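Local atomic coordinates of kojibiose phosphorylase (Gut metagenome, PDB entry 6W0P), a protein that belongs to glycoside hydrolase family 65, whose members combine an N-terminal beta-sandwich domain with a helical catalytic domain and a small C-terminal domain. Residues 25-28 with 29-32; 645-648 with 649-653; 16-19 with 20-23; 102-105 with 106-109. One frame throughout, in Å; residues are numbered along the deposited sequence.

Interaction 1. Residues 25-28 with 29-32; sequences KSMV and SESI
Ser29, Glu30, Ser31 and Ile32 each pass their backbone N-H to the carbonyl four residues earlier, with Ser29 N to Lys25 O at 2.9 Å as the first rung of the short helix 26-32, whose N-cap is Lys25.

Val28 and Ile32 lie side by side and point the same way, CG1 of Val28 3.6 Å from CD1 of Ile32. Val28 carries CG1 anti to its own backbone N (chi1 167°), which places it beside the carbonyl carbon, where Ile32 CD1 meets it. CG1 of Ile32 in turn passes 3.3 Å from Val28 O. On another flank Glu30 passes slantwise beside Met27: its CG lies beside its backbone N (chi1 -73°), the extended chain runs back along the preceding turn, and OE1 ends 3.6 Å from Met27 CG. That oxygen is held by a salt bridge to Arg43 and a hydrogen bond from Leu55 N. The buried hydroxyls are satisfied too, Ser26 by Lys53 O, Ser29 by Tyr8 and Ser31 by Thr660 O and Arg43.

The short helix thus has an apolar stripe, Val28 and Ile32, held by hydrocarbon contact, while Ser26, Ser29, Glu30 and Ser31, spread round the rest of it, are each matched by a polar partner from elsewhere in the chain. With Arg43 beside it and the start of a helix close by, the buried Glu30 carboxylate probably stays ionised.

Interaction 2. Residues 645-648 with 649-653; sequences FGFA and TRLDL
Phe645 and Thr649 meet round a type II' beta turn, Phe645 to Ala648, that follows helix 638-645 in the helical catalytic domain. The tight part lies round the Phe645 ring. Its CZ comes obliquely within 3.8 Å of Thr649 CG2, while Ala648 CB sits 3.7 Å above one face of the ring, toward its rim; Trp700 and Phe680 add further ring contacts. With chi1 of 74°, Thr649 sets OG1 between its backbone N and carbonyl carbon, to bond Asp310, and turns CG2 to the phenylalanine. On this side a water bridges the backbone beside the Phe645 ring, donating to Gly646 O at 3.0 Å and accepting from Thr649 N at 2.8 Å.

The opposite character belongs to exposed Gly646, whose positive phi suits the turn, and to the partly exposed Phe647. Leu651 CD1 reaches that ring at its edge, near its plane, but stays 4.2 Å from CE1, and Tyr656 stacks on it from elsewhere in the loop.

A second turn, 647-650, overlaps the first, with Arg650 N bonded to Phe647 O at 2.9 Å from above the carbonyl plane. The Arg650 guanidinium, salt-bridged to Asp654 through NE, has Leu653 CD1 3.6 Å above one face, near its rim.

Interaction 3. Residues 16-19 with 20-23; sequences IVEN and NFHP
Glu18 and His22 slide past each other in opposite directions, carboxylate and imidazole nearly coplanar at 18° between planes. They close the bend by which strand 15-19, in the large antiparallel sheet of the N-terminal domain, passes into the loop before helix 26-32. Glu18 reaches out fully extended, CG anti to its backbone N at chi1 -172°, and presents OE2 to the edge of the ring. His22 ND1 donates to Glu18 OE2 at 2.8 Å from close to the ring plane, and OE2 accepts with its anti lone pair, the one turned from OE1.

The backbone of the same histidine adds a second bond: His22 N reaches Glu18 OE2 at 2.9 Å, but from above the carboxylate plane. A water also donates to OE2 and, at 3.0 Å, to His22 O. Elsewhere on the ring His22 CE1 lies obliquely 3.3 Å from Asn19 O, while Glu18 CG passes 3.2 Å from Asn20 O.

OE1 of Glu18 is salt-bridged to Arg115 on strand 109-118, and Tyr8 meets His22 edge-to-face. OE2 is thus gripped by ring, backbone and water: the ND1 bond probably holds the rotation of the imidazole, and the bond from N the backbone at His22. The carboxylate would also favour protonated His22, whereas Arg115 probably keeps Glu18 itself ionised.

Interaction 4. Residues 102-105 with 106-109; sequences ELDL and NKVK
Residues 104-108 form an Asx motif, an Asx turn from Asp104 OD1 to Asn106 N joined by main-chain bonds to Asp104 O, in the link between strand 101-102 and strand 109-118, which belong to different sheets of the N-terminal beta-sandwich. Asp104 O, the carbonyl that closes the motif, takes Lys107 N at 3.0 Å, above the carbonyl plane, and Val108 N at 2.8 Å, nearly end-on to the C=O. The bond of Asp104 OD1 to Asn106 N is 3.2 Å, met from above the carboxylate plane. CG of Asp104 lies anti to its backbone N (chi1 177°), swinging the carboxylate forward beside Asn106, whose side chain points the same way.

In the next layer Ser51 receives the polar ends, its OG bonding both Asp104 OD2 and Asn106 ND2. The extended Lys107 chain crosses the carboxylate, CD 3.9 Å from Asp104 OD2. Underneath, Val108 joins two leucines: its CG2 is 4.1 Å from Leu103 CD1, the side chains at about a right angle, and 4.0 Å from Leu105 CD2. Farther out, Trp130 on strand 123-132 touches Leu103 and Val108, and Phe110 and Phe113 touch Leu105. Both Val108 methyl groups border the shared acceptor, CG2 lying 3.2 Å from Asp104 O.

How the interactions relate
Along the chain the order is interaction 3, 1, 4 and 2. The first three belong to the N-terminal domain of the family, whereas interaction 2 belongs to the catalytic domain. Strand 15-19 leads into helix 26-32, so interactions 3 and 1 are neighbours, centres about 10 Å apart, with Ser26 against Phe21 and Ile32 against Ile16. Helix 26-32 also touches residues 645-653 through Ile32, and Leu653 meets Ile16, which places interactions 1, 2 and 3 at the junction of the two domains. Interaction 4 stands out in the beta-sandwich, about 34 Å from interaction 2 between centres; its outgoing strand 109-118 pairs with 15-19, tying it to interaction 3 through the shared sheet.

Interaction 1. Residues 25-28 with 29-32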
loop_
_atom_site.group_PDB
_atom_site.type_symbol
_atom_site.label_atom_id
_atom_site.label_comp_id
_atom_site.label_asym_id
_atom_site.label_seq_id
_atom_site.Cartn_x
_atom_site.Cartn_y
_atom_site.Cartn_z
ATOM N N LYS A 25 -32.469 -12.024 -6.818
ATOM C CA LYS A 25 -31.483 -12.576 -7.787
ATOM C C LYS A 25 -31.356 -11.658 -9.000
ATOM O O LYS A 25 -30.762 -12.091 -9.955
ATOM C CB LYS A 25 -31.910 -13.961 -8.267
ATOM C CG LYS A 25 -32.171 -14.964 -7.155
ATOM C CD LYS A 25 -31.010 -15.111 -6.224
ATOM C CE LYS A 25 -31.260 -16.184 -5.186
ATOM N NZ LYS A 25 -30.134 -16.290 -4.224
ATOM N N SER A 26 -31.926 -10.453 -8.956
ATOM C CA SER A 26 -32.015 -9.521 -10.110
ATOM C C SER A 26 -30.634 -9.419 -10.782
ATOM O O SER A 26 -30.541 -9.675 -11.975
ATOM C CB SER A 26 -32.550 -8.167 -9.677
ATOM O OG SER A 26 -32.182 -7.143 -10.596
ATOM N N MET A 27 -29.593 -9.078 -10.034
ATOM C CA MET A 27 -28.243 -8.894 -10.620
ATOM C C MET A 27 -27.574 -10.247 -10.919
ATOM O O MET A 27 -26.755 -10.293 -11.844
ATOM C CB MET A 27 -27.369 -8.033 -9.702
ATOM C CG MET A 27 -27.707 -6.518 -9.818
ATOM S SD MET A 27 -26.691 -5.474 -8.716
ATOM C CE MET A 27 -25.048 -5.876 -9.324
ATOM N N VAL A 28 -27.937 -11.317 -10.203
ATOM C CA VAL A 28 -27.400 -12.690 -10.444
ATOM C C VAL A 28 -27.842 -13.131 -11.840
ATOM O O VAL A 28 -26.988 -13.576 -12.597
ATOM C CB VAL A 28 -27.839 -13.702 -9.362
ATOM C CG1 VAL A 28 -27.551 -15.135 -9.776
ATOM C CG2 VAL A 28 -27.183 -13.402 -8.026
ATOM N N SER A 29 -29.130 -12.967 -12.158
ATOM C CA SER A 29 -29.743 -13.328 -13.457
ATOM C C SER A 29 -29.104 -12.481 -14.560
ATOM O O SER A 29 -28.644 -13.044 -15.562
ATOM C CB SER A 29 -31.246 -13.191 -13.398
ATOM O OG SER A 29 -31.785 -14.004 -12.351
ATOM N N GLU A 30 -29.033 -11.168 -14.378
ATOM C CA GLU A 30 -28.314 -10.266 -15.313
ATOM C C GLU A 30 -26.967 -10.900 -15.713
ATOM O O GLU A 30 -26.599 -10.836 -16.915
ATOM C CB GLU A 30 -28.047 -8.899 -14.676
ATOM C CG GLU A 30 -29.266 -8.003 -14.532
ATOM C CD GLU A 30 -28.972 -6.613 -13.973
ATOM O OE1 GLU A 30 -27.856 -6.397 -13.430
ATOM O OE2 GLU A 30 -29.863 -5.740 -14.069
ATOM N N SER A 31 -26.213 -11.442 -14.751
ATOM C CA SER A 31 -24.851 -11.974 -15.012
ATOM C C SER A 31 -24.961 -13.287 -15.811
ATOM O O SER A 31 -24.372 -13.406 -16.891
ATOM C CB SER A 31 -24.090 -12.151 -13.720
ATOM O OG SER A 31 -23.880 -10.908 -13.065
ATOM N N ILE A 32 -25.784 -14.197 -15.318
ATOM C CA ILE A 32 -25.901 -15.598 -15.804
ATOM C C ILE A 32 -26.406 -15.590 -17.235
ATOM O O ILE A 32 -25.884 -16.367 -18.063
ATOM C CB ILE A 32 -26.810 -16.414 -14.865
ATOM C CG1 ILE A 32 -26.108 -16.665 -13.530
ATOM C CG2 ILE A 32 -27.265 -17.701 -15.546
ATOM C CD1 ILE A 32 -26.955 -17.382 -12.504
#

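Interaction 2. Residues 645-648 with 649-653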
loop_
_atom_site.group_PDB
_atom_site.type_symbol
_atom_site.label_atom_id
_atom_site.label_comp_id
_atom_site.label_asym_id
_atom_site.label_seq_id
_atom_site.Cartn_x
_atom_site.Cartn_y
_atom_site.Cartn_z
ATOM N N PHE A 645 -13.781 -31.947 -7.844
ATOM C CA PHE A 645 -14.698 -31.618 -8.954
ATOM C C PHE A 645 -15.935 -30.940 -8.367
ATOM O O PHE A 645 -16.191 -29.826 -8.788
ATOM C CB PHE A 645 -15.110 -32.821 -9.795
ATOM C CG PHE A 645 -16.010 -32.430 -10.940
ATOM C CD1 PHE A 645 -15.483 -31.891 -12.104
ATOM C CD2 PHE A 645 -17.384 -32.582 -10.846
ATOM C CE1 PHE A 645 -16.303 -31.526 -13.156
ATOM C CE2 PHE A 645 -18.206 -32.230 -11.905
ATOM C CZ PHE A 645 -17.664 -31.696 -13.053
ATOM N N GLY A 646 -16.625 -31.582 -7.413
ATOM C CA GLY A 646 -17.803 -31.052 -6.690
ATOM C C GLY A 646 -18.752 -30.276 -7.594
ATOM O O GLY A 646 -19.284 -30.865 -8.536
ATOM N N PHE A 647 -18.903 -28.973 -7.347
ATOM C CA PHE A 647 -19.882 -28.097 -8.045
ATOM C C PHE A 647 -19.205 -27.311 -9.185
ATOM O O PHE A 647 -19.662 -26.203 -9.502
ATOM C CB PHE A 647 -20.553 -27.165 -7.034
ATOM C CG PHE A 647 -19.603 -26.445 -6.112
ATOM C CD1 PHE A 647 -19.026 -25.251 -6.485
ATOM C CD2 PHE A 647 -19.285 -26.988 -4.872
ATOM C CE1 PHE A 647 -18.149 -24.592 -5.642
ATOM C CE2 PHE A 647 -18.406 -26.332 -4.026
ATOM C CZ PHE A 647 -17.834 -25.136 -4.418
ATOM N N ALA A 648 -18.179 -27.873 -9.817
ATOM C CA ALA A 648 -17.374 -27.206 -10.866
ATOM C C ALA A 648 -18.268 -26.603 -11.967
ATOM O O ALA A 648 -17.918 -25.533 -12.423
ATOM C CB ALA A 648 -16.392 -28.186 -11.460
ATOM N N THR A 649 -19.359 -27.266 -12.383
ATOM C CA THR A 649 -20.227 -26.805 -13.501
ATOM C C THR A 649 -21.281 -25.799 -13.021
ATOM O O THR A 649 -21.965 -25.231 -13.928
ATOM C CB THR A 649 -20.928 -27.952 -14.231
ATOM O OG1 THR A 649 -21.987 -28.461 -13.418
ATOM C CG2 THR A 649 -19.978 -29.072 -14.604
ATOM N N ARG A 650 -21.401 -25.574 -11.697
ATOM C CA ARG A 650 -22.536 -24.848 -11.059
ATOM C C ARG A 650 -22.084 -23.567 -10.336
ATOM O O ARG A 650 -22.942 -22.916 -9.718
ATOM C CB ARG A 650 -23.243 -25.754 -10.037
ATOM C CG ARG A 650 -23.721 -27.089 -10.591
ATOM C CD ARG A 650 -24.703 -26.928 -11.740
ATOM N NE ARG A 650 -25.857 -26.136 -11.339
ATOM C CZ ARG A 650 -26.970 -26.030 -12.040
ATOM N NH1 ARG A 650 -27.100 -26.689 -13.186
ATOM N NH2 ARG A 650 -27.954 -25.261 -11.580
ATOM N N LEU A 651 -20.810 -23.194 -10.370
ATOM C CA LEU A 651 -20.341 -22.112 -9.482
ATOM C C LEU A 651 -21.171 -20.849 -9.731
ATOM O O LEU A 651 -21.624 -20.245 -8.727
ATOM C CB LEU A 651 -18.846 -21.853 -9.674
ATOM C CG LEU A 651 -18.239 -20.928 -8.617
ATOM C CD1 LEU A 651 -16.884 -21.439 -8.170
ATOM C CD2 LEU A 651 -18.098 -19.504 -9.141
ATOM N N ASP A 652 -21.383 -20.455 -10.996
ATOM C CA ASP A 652 -22.215 -19.259 -11.338
ATOM C C ASP A 652 -23.725 -19.576 -11.269
ATOM O O ASP A 652 -24.480 -18.786 -10.645
ATOM C CB ASP A 652 -21.786 -18.677 -12.683
ATOM C CG ASP A 652 -20.427 -18.022 -12.556
ATOM O OD1 ASP A 652 -20.272 -17.161 -11.647
ATOM O OD2 ASP A 652 -19.530 -18.399 -13.306
ATOM N N LEU A 653 -24.203 -20.665 -11.881
ATOM C CA LEU A 653 -25.677 -20.907 -11.928
ATOM C C LEU A 653 -26.267 -20.887 -10.510
ATOM O O LEU A 653 -27.369 -20.329 -10.329
ATOM C CB LEU A 653 -25.967 -22.231 -12.626
ATOM C CG LEU A 653 -25.677 -22.261 -14.121
ATOM C CD1 LEU A 653 -25.837 -23.657 -14.643
ATOM C CD2 LEU A 653 -26.590 -21.327 -14.897
HETATM O O HOH W 1 -20.276 -29.555 -11.083
#

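Interaction 3. Residues 16-19 with 20-23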
loop_
_atom_site.group_PDB
_atom_site.type_symbol
_atom_site.label_atom_id
_atom_site.label_comp_id
_atom_site.label_asym_id
_atom_site.label_seq_id
_atom_site.Cartn_x
_atom_site.Cartn_y
_atom_site.Cartn_z
ATOM N N ILE A 16 -31.190 -22.297 -19.920
ATOM C CA ILE A 16 -31.323 -21.779 -18.537
ATOM C C ILE A 16 -32.701 -21.131 -18.504
ATOM O O ILE A 16 -33.013 -20.305 -19.435
ATOM C CB ILE A 16 -30.190 -20.801 -18.186
ATOM C CG1 ILE A 16 -28.804 -21.308 -18.603
ATOM C CG2 ILE A 16 -30.218 -20.465 -16.710
ATOM C CD1 ILE A 16 -28.437 -22.681 -18.033
ATOM N N VAL A 17 -33.522 -21.513 -17.540
ATOM C CA VAL A 17 -34.903 -20.983 -17.399
ATOM C C VAL A 17 -35.076 -20.432 -15.986
ATOM O O VAL A 17 -34.761 -21.171 -15.017
ATOM C CB VAL A 17 -35.952 -22.058 -17.736
ATOM C CG1 VAL A 17 -37.378 -21.523 -17.561
ATOM C CG2 VAL A 17 -35.755 -22.548 -19.153
ATOM N N GLU A 18 -35.563 -19.193 -15.880
ATOM C CA GLU A 18 -36.070 -18.621 -14.602
ATOM C C GLU A 18 -37.602 -18.650 -14.653
ATOM O O GLU A 18 -38.152 -18.032 -15.544
ATOM C CB GLU A 18 -35.542 -17.204 -14.351
ATOM C CG GLU A 18 -35.877 -16.675 -12.960
ATOM C CD GLU A 18 -35.577 -15.200 -12.715
ATOM O OE1 GLU A 18 -35.226 -14.471 -13.692
ATOM O OE2 GLU A 18 -35.651 -14.793 -11.532
ATOM N N ASN A 19 -38.226 -19.429 -13.780
ATOM C CA ASN A 19 -39.702 -19.548 -13.634
ATOM C C ASN A 19 -40.124 -18.555 -12.548
ATOM O O ASN A 19 -39.740 -18.771 -11.389
ATOM C CB ASN A 19 -40.132 -20.967 -13.236
ATOM C CG ASN A 19 -40.366 -21.915 -14.395
ATOM O OD1 ASN A 19 -40.177 -21.551 -15.557
ATOM N ND2 ASN A 19 -40.769 -23.141 -14.094
ATOM N N ASN A 20 -40.859 -17.505 -12.918
ATOM C CA ASN A 20 -41.178 -16.362 -12.019
ATOM C C ASN A 20 -39.931 -15.481 -11.861
ATOM O O ASN A 20 -38.802 -16.009 -11.958
ATOM C CB ASN A 20 -41.696 -16.803 -10.644
ATOM C CG ASN A 20 -42.909 -17.706 -10.739
ATOM O OD1 ASN A 20 -43.831 -17.454 -11.522
ATOM N ND2 ASN A 20 -42.917 -18.757 -9.931
ATOM N N PHE A 21 -40.151 -14.183 -11.640
ATOM C CA PHE A 21 -39.087 -13.199 -11.353
ATOM C C PHE A 21 -38.692 -13.355 -9.898
ATOM O O PHE A 21 -39.615 -13.342 -9.095
ATOM C CB PHE A 21 -39.555 -11.769 -11.600
ATOM C CG PHE A 21 -38.492 -10.722 -11.368
ATOM C CD1 PHE A 21 -37.193 -10.906 -11.836
ATOM C CD2 PHE A 21 -38.786 -9.543 -10.694
ATOM C CE1 PHE A 21 -36.220 -9.941 -11.621
ATOM C CE2 PHE A 21 -37.810 -8.572 -10.491
ATOM C CZ PHE A 21 -36.536 -8.771 -10.967
ATOM N N HIS A 22 -37.402 -13.522 -9.600
ATOM C CA HIS A 22 -36.841 -13.468 -8.223
ATOM C C HIS A 22 -36.124 -12.137 -8.030
ATOM O O HIS A 22 -35.014 -11.947 -8.535
ATOM C CB HIS A 22 -35.898 -14.648 -7.964
ATOM C CG HIS A 22 -36.500 -15.967 -8.278
ATOM N ND1 HIS A 22 -36.819 -16.338 -9.575
ATOM C CD2 HIS A 22 -36.862 -16.988 -7.477
ATOM C CE1 HIS A 22 -37.348 -17.541 -9.556
ATOM N NE2 HIS A 22 -37.381 -17.960 -8.277
ATOM N N PRO A 23 -36.755 -11.159 -7.346
ATOM C CA PRO A 23 -36.177 -9.824 -7.213
ATOM C C PRO A 23 -34.774 -9.841 -6.602
ATOM O O PRO A 23 -33.955 -9.085 -7.064
ATOM C CB PRO A 23 -37.175 -9.088 -6.303
ATOM C CG PRO A 23 -38.492 -9.788 -6.563
ATOM C CD PRO A 23 -38.110 -11.237 -6.768
HETATM O O HOH W 2 -34.091 -12.852 -11.215
#

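Interaction 4. Residues 102-105 with 106-109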
loop_
_atom_site.group_PDB
_atom_site.type_symbol
_atom_site.label_atom_id
_atom_site.label_comp_id
_atom_site.label_asym_id
_atom_site.label_seq_id
_atom_site.Cartn_x
_atom_site.Cartn_y
_atom_site.Cartn_z
ATOM N N GLU A 102 -46.210 3.580 -16.568
ATOM C CA GLU A 102 -44.965 3.106 -17.233
ATOM C C GLU A 102 -44.691 1.661 -16.798
ATOM O O GLU A 102 -44.759 1.379 -15.590
ATOM C CB GLU A 102 -43.734 3.969 -16.949
ATOM C CG GLU A 102 -42.574 3.584 -17.865
ATOM C CD GLU A 102 -41.268 4.349 -17.723
ATOM O OE1 GLU A 102 -41.237 5.344 -16.951
ATOM O OE2 GLU A 102 -40.287 3.967 -18.411
ATOM N N LEU A 103 -44.372 0.789 -17.746
ATOM C CA LEU A 103 -43.912 -0.591 -17.433
ATOM C C LEU A 103 -42.595 -0.523 -16.639
ATOM O O LEU A 103 -41.593 0.028 -17.148
ATOM C CB LEU A 103 -43.757 -1.399 -18.723
ATOM C CG LEU A 103 -43.338 -2.858 -18.546
ATOM C CD1 LEU A 103 -44.360 -3.650 -17.749
ATOM C CD2 LEU A 103 -43.132 -3.509 -19.897
ATOM N N ASP A 104 -42.626 -1.051 -15.418
ATOM C CA ASP A 104 -41.462 -1.210 -14.513
ATOM C C ASP A 104 -41.801 -2.340 -13.541
ATOM O O ASP A 104 -42.744 -2.137 -12.728
ATOM C CB ASP A 104 -41.173 0.097 -13.763
ATOM C CG ASP A 104 -40.039 -0.027 -12.755
ATOM O OD1 ASP A 104 -39.433 -1.112 -12.705
ATOM O OD2 ASP A 104 -39.774 0.964 -12.034
ATOM N N LEU A 105 -41.114 -3.483 -13.626
ATOM C CA LEU A 105 -41.535 -4.716 -12.895
ATOM C C LEU A 105 -41.259 -4.574 -11.394
ATOM O O LEU A 105 -41.781 -5.382 -10.653
ATOM C CB LEU A 105 -40.836 -5.946 -13.473
ATOM C CG LEU A 105 -41.244 -6.338 -14.896
ATOM C CD1 LEU A 105 -40.642 -7.692 -15.264
ATOM C CD2 LEU A 105 -42.750 -6.360 -15.063
ATOM N N ASN A 106 -40.485 -3.576 -10.961
ATOM C CA ASN A 106 -40.280 -3.249 -9.521
ATOM C C ASN A 106 -41.522 -2.534 -8.950
ATOM O O ASN A 106 -41.661 -2.539 -7.730
ATOM C CB ASN A 106 -39.018 -2.407 -9.307
ATOM C CG ASN A 106 -38.639 -2.231 -7.847
ATOM O OD1 ASN A 106 -38.417 -3.209 -7.137
ATOM N ND2 ASN A 106 -38.570 -0.986 -7.391
ATOM N N LYS A 107 -42.402 -1.977 -9.788
ATOM C CA LYS A 107 -43.604 -1.210 -9.351
ATOM C C LYS A 107 -44.909 -1.886 -9.796
ATOM O O LYS A 107 -45.805 -1.983 -8.978
ATOM C CB LYS A 107 -43.522 0.233 -9.863
ATOM C CG LYS A 107 -42.487 1.090 -9.142
ATOM C CD LYS A 107 -42.401 2.522 -9.645
ATOM C CE LYS A 107 -41.221 3.264 -9.040
ATOM N NZ LYS A 107 -41.181 4.690 -9.457
ATOM N N VAL A 108 -45.024 -2.345 -11.036
ATOM C CA VAL A 108 -46.350 -2.693 -11.637
ATOM C C VAL A 108 -46.784 -4.094 -11.185
ATOM O O VAL A 108 -45.993 -4.791 -10.550
ATOM C CB VAL A 108 -46.323 -2.552 -13.173
ATOM C CG1 VAL A 108 -45.926 -1.135 -13.595
ATOM C CG2 VAL A 108 -45.423 -3.595 -13.830
ATOM N N LYS A 109 -48.034 -4.462 -11.475
ATOM C CA LYS A 109 -48.564 -5.833 -11.261
ATOM C C LYS A 109 -48.319 -6.629 -12.550
ATOM O O LYS A 109 -48.598 -6.106 -13.658
ATOM C CB LYS A 109 -50.046 -5.818 -10.862
ATOM C CG LYS A 109 -50.291 -5.664 -9.367
ATOM C CD LYS A 109 -51.424 -4.722 -9.027
ATOM C CE LYS A 109 -51.369 -4.238 -7.592
ATOM N NZ LYS A 109 -52.605 -3.501 -7.228
#